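Local coordinates for protein SCO1 homolog 1, mitochondrial (Arabidopsis thaliana, PDB 6N5U) that binds copper(I) through a thioredoxin-fold domain and is thought to act as a metallochaperone inserting copper into cytochrome c oxidase in mitochondria, at residues S132-Y136 with F147-N151. Numbering follows the deposited sequence.
Sequences SIVMY and FYGKN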
ATOM      1  N   SER A 132       6.802   7.168  -6.291  1.00 42.61           N
ATOM      2  CA  SER A 132       7.778   6.634  -5.341  1.00 43.35           C
ATOM      3  C   SER A 132       7.476   5.152  -5.133  1.00 50.07           C
ATOM      4  O   SER A 132       6.310   4.799  -4.910  1.00 49.23           O
ATOM      5  CB  SER A 132       7.664   7.365  -4.006  1.00 43.27           C
ATOM      6  OG  SER A 132       7.513   8.769  -4.124  1.00 44.57           O
ATOM      7  N   ILE A 133       8.493   4.282  -5.274  1.00 49.91           N
ATOM      8  CA  ILE A 133       8.312   2.828  -5.074  1.00 50.88           C
ATOM      9  C   ILE A 133       8.666   2.597  -3.629  1.00 57.53           C
ATOM     10  O   ILE A 133       9.852   2.561  -3.251  1.00 58.80           O
ATOM     11  CB  ILE A 133       9.070   1.945  -6.091  1.00 55.00           C
ATOM     12  CG1 ILE A 133       8.627   2.315  -7.518  1.00 55.03           C
ATOM     13  CG2 ILE A 133       8.831   0.457  -5.799  1.00 56.13           C
ATOM     14  CD1 ILE A 133       9.741   2.461  -8.511  1.00 64.36           C
ATOM     15  N   VAL A 134       7.607   2.576  -2.797  1.00 53.52           N
ATOM     16  CA  VAL A 134       7.707   2.593  -1.349  1.00 54.01           C
ATOM     17  C   VAL A 134       6.750   1.617  -0.608  1.00 51.28           C
ATOM     18  O   VAL A 134       5.648   1.371  -1.066  1.00 50.90           O
ATOM     19  CB  VAL A 134       7.425   4.077  -0.947  1.00 59.92           C
ATOM     20  CG1 VAL A 134       7.299   4.239   0.541  1.00 60.87           C
ATOM     21  CG2 VAL A 134       8.500   5.023  -1.464  1.00 61.27           C
ATOM     22  N   MET A 135       7.173   1.127   0.565  1.00 43.53           N
ATOM     23  CA  MET A 135       6.387   0.320   1.495  1.00 42.64           C
ATOM     24  C   MET A 135       6.656   0.864   2.887  1.00 47.26           C
ATOM     25  O   MET A 135       7.810   1.176   3.237  1.00 46.94           O
ATOM     26  CB  MET A 135       6.683  -1.189   1.414  1.00 45.82           C
ATOM     27  CG  MET A 135       6.185  -1.814   0.150  1.00 48.43           C
ATOM     28  SD  MET A 135       6.621  -3.526  -0.124  1.00 54.21           S
ATOM     29  CE  MET A 135       8.500  -3.417  -0.120  1.00 53.26           C
ATOM     30  N   TYR A 136       5.588   0.989   3.675  1.00 44.19           N
ATOM     31  CA  TYR A 136       5.659   1.565   5.012  1.00 45.01           C
ATOM     32  C   TYR A 136       5.104   0.614   6.033  1.00 48.72           C
ATOM     33  O   TYR A 136       3.913   0.299   5.992  1.00 49.47           O
ATOM     34  CB  TYR A 136       4.851   2.878   5.070  1.00 45.97           C
ATOM     35  CG  TYR A 136       5.378   4.009   4.226  1.00 47.31           C
ATOM     36  CD1 TYR A 136       6.546   4.679   4.577  1.00 51.37           C
ATOM     37  CD2 TYR A 136       4.674   4.463   3.115  1.00 46.22           C
ATOM     38  CE1 TYR A 136       7.013   5.760   3.835  1.00 52.45           C
ATOM     39  CE2 TYR A 136       5.123   5.559   2.372  1.00 46.72           C
ATOM     40  CZ  TYR A 136       6.294   6.206   2.739  1.00 54.68           C
ATOM     41  OH  TYR A 136       6.829   7.212   1.974  1.00 56.41           O
ATOM     42  N   PHE A 147      10.678   1.689   6.652  1.00 60.99           N
ATOM     43  CA  PHE A 147      10.511   1.875   5.223  1.00 59.54           C
ATOM     44  C   PHE A 147      11.212   0.713   4.476  1.00 64.65           C
ATOM     45  O   PHE A 147      12.255   0.221   4.928  1.00 65.95           O
ATOM     46  CB  PHE A 147      11.075   3.248   4.792  1.00 61.82           C
ATOM     47  CG  PHE A 147      11.288   3.354   3.300  1.00 64.09           C
ATOM     48  CD1 PHE A 147      10.207   3.527   2.437  1.00 66.29           C
ATOM     49  CD2 PHE A 147      12.554   3.173   2.745  1.00 68.88           C
ATOM     50  CE1 PHE A 147      10.394   3.533   1.047  1.00 66.64           C
ATOM     51  CE2 PHE A 147      12.738   3.185   1.351  1.00 71.74           C
ATOM     52  CZ  PHE A 147      11.659   3.379   0.512  1.00 67.54           C
ATOM     53  N   TYR A 148      10.636   0.290   3.324  1.00 60.55           N
ATOM     54  CA  TYR A 148      11.172  -0.772   2.460  1.00 60.90           C
ATOM     55  C   TYR A 148      11.077  -0.370   0.970  1.00 66.62           C
ATOM     56  O   TYR A 148       9.971  -0.221   0.419  1.00 64.64           O
ATOM     57  CB  TYR A 148      10.458  -2.114   2.721  1.00 60.83           C
ATOM     58  CG  TYR A 148      10.642  -2.638   4.127  1.00 61.91           C
ATOM     59  CD1 TYR A 148      11.749  -3.412   4.467  1.00 65.48           C
ATOM     60  CD2 TYR A 148       9.693  -2.390   5.113  1.00 61.50           C
ATOM     61  CE1 TYR A 148      11.933  -3.876   5.764  1.00 66.33           C
ATOM     62  CE2 TYR A 148       9.861  -2.859   6.413  1.00 63.90           C
ATOM     63  CZ  TYR A 148      10.984  -3.599   6.734  1.00 69.54           C
ATOM     64  OH  TYR A 148      11.157  -4.047   8.018  1.00 69.21           O
ATOM     65  N   GLY A 149      12.241  -0.213   0.342  1.00 65.65           N
ATOM     66  CA  GLY A 149      12.357   0.159  -1.064  1.00 65.81           C
ATOM     67  C   GLY A 149      12.201  -0.972  -2.073  1.00 71.64           C
ATOM     68  O   GLY A 149      11.879  -2.112  -1.713  1.00 70.38           O
ATOM     69  N   LYS A 150      12.426  -0.643  -3.365  1.00 69.60           N
ATOM     70  CA  LYS A 150      12.337  -1.541  -4.528  1.00 68.90           C
ATOM     71  C   LYS A 150      13.338  -2.701  -4.465  1.00 71.22           C
ATOM     72  O   LYS A 150      13.030  -3.799  -4.926  1.00 71.48           O
ATOM     73  CB  LYS A 150      12.532  -0.723  -5.837  1.00 72.42           C
ATOM     74  CG  LYS A 150      12.565  -1.524  -7.159  1.00 99.05           C
ATOM     75  CD  LYS A 150      11.196  -2.129  -7.578  1.00112.75           C
ATOM     76  CE  LYS A 150      11.299  -3.275  -8.583  1.00123.56           C
ATOM     77  NZ  LYS A 150       9.982  -3.939  -8.862  1.00126.04           N
ATOM     78  N   ASN A 151      14.521  -2.459  -3.898  1.00 67.66           N
ATOM     79  CA  ASN A 151      15.630  -3.414  -3.824  1.00 70.01           C
ATOM     80  C   ASN A 151      15.388  -4.698  -2.964  1.00 72.40           C
ATOM     81  O   ASN A 151      16.080  -5.709  -3.178  1.00 73.28           O
ATOM     82  CB  ASN A 151      16.899  -2.701  -3.377  1.00 71.83           C
ATOM     83  CG  ASN A 151      17.449  -1.764  -4.426  1.00104.82           C
ATOM     84  OD1 ASN A 151      16.888  -1.582  -5.523  1.00 94.57           O
ATOM     85  ND2 ASN A 151      18.576  -1.148  -4.110  1.00107.37           N
TER
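In this thioredoxin-fold domain, two strands of the antiparallel β-hairpin that precedes the last helix, 135-138 and 144-148, meet at the border of the central mixed sheet; 144-148 is an outermost strand, and 135-138 joins the hairpin to strand 32-38. Phe147 and Tyr136 form a non-hydrogen-bonded pair, CA atoms 4.9 Å apart. Phe147 CA makes a CH···O contact with Met135 O (3.4 Å), while its ring reaches back along segment 132-136: the ring edge, at Phe147 CE1, lies tightly against Val134 CG1 at 3.2 Å, and Phe147 CD1 is 4.1 Å from Tyr136 CE1. Tyr148 carries the hydrogen bonding. Tyr148 N donates to Met135 O at 3.0 Å, and Tyr148 O receives a weak, bent bond from Met135 N at 3.1 Å. On the sheet face opposite Phe147 and Tyr136, Tyr148 CB touches Met135 CE at 3.7 Å, and both side chains pack on Leu157 of helix 154-167. At Gly149 the two segments start to diverge: CA-CA separation from Val134 to Gly149 is 5.3 Å, and from Ile133 to Lys150 it is 6.0 Å. The Lys150 ammonium group, NZ, leads away to a salt bridge with Glu49 OE2 of helix 45-64, the helix that also packs against Ile133. This end of the contact approaches the metal site of Cys42, Cys46 and His131, with the Ile133 side chain about 6 Å from copper(I); here Ile133 CG2 meets Lys150 CB at 3.9 Å.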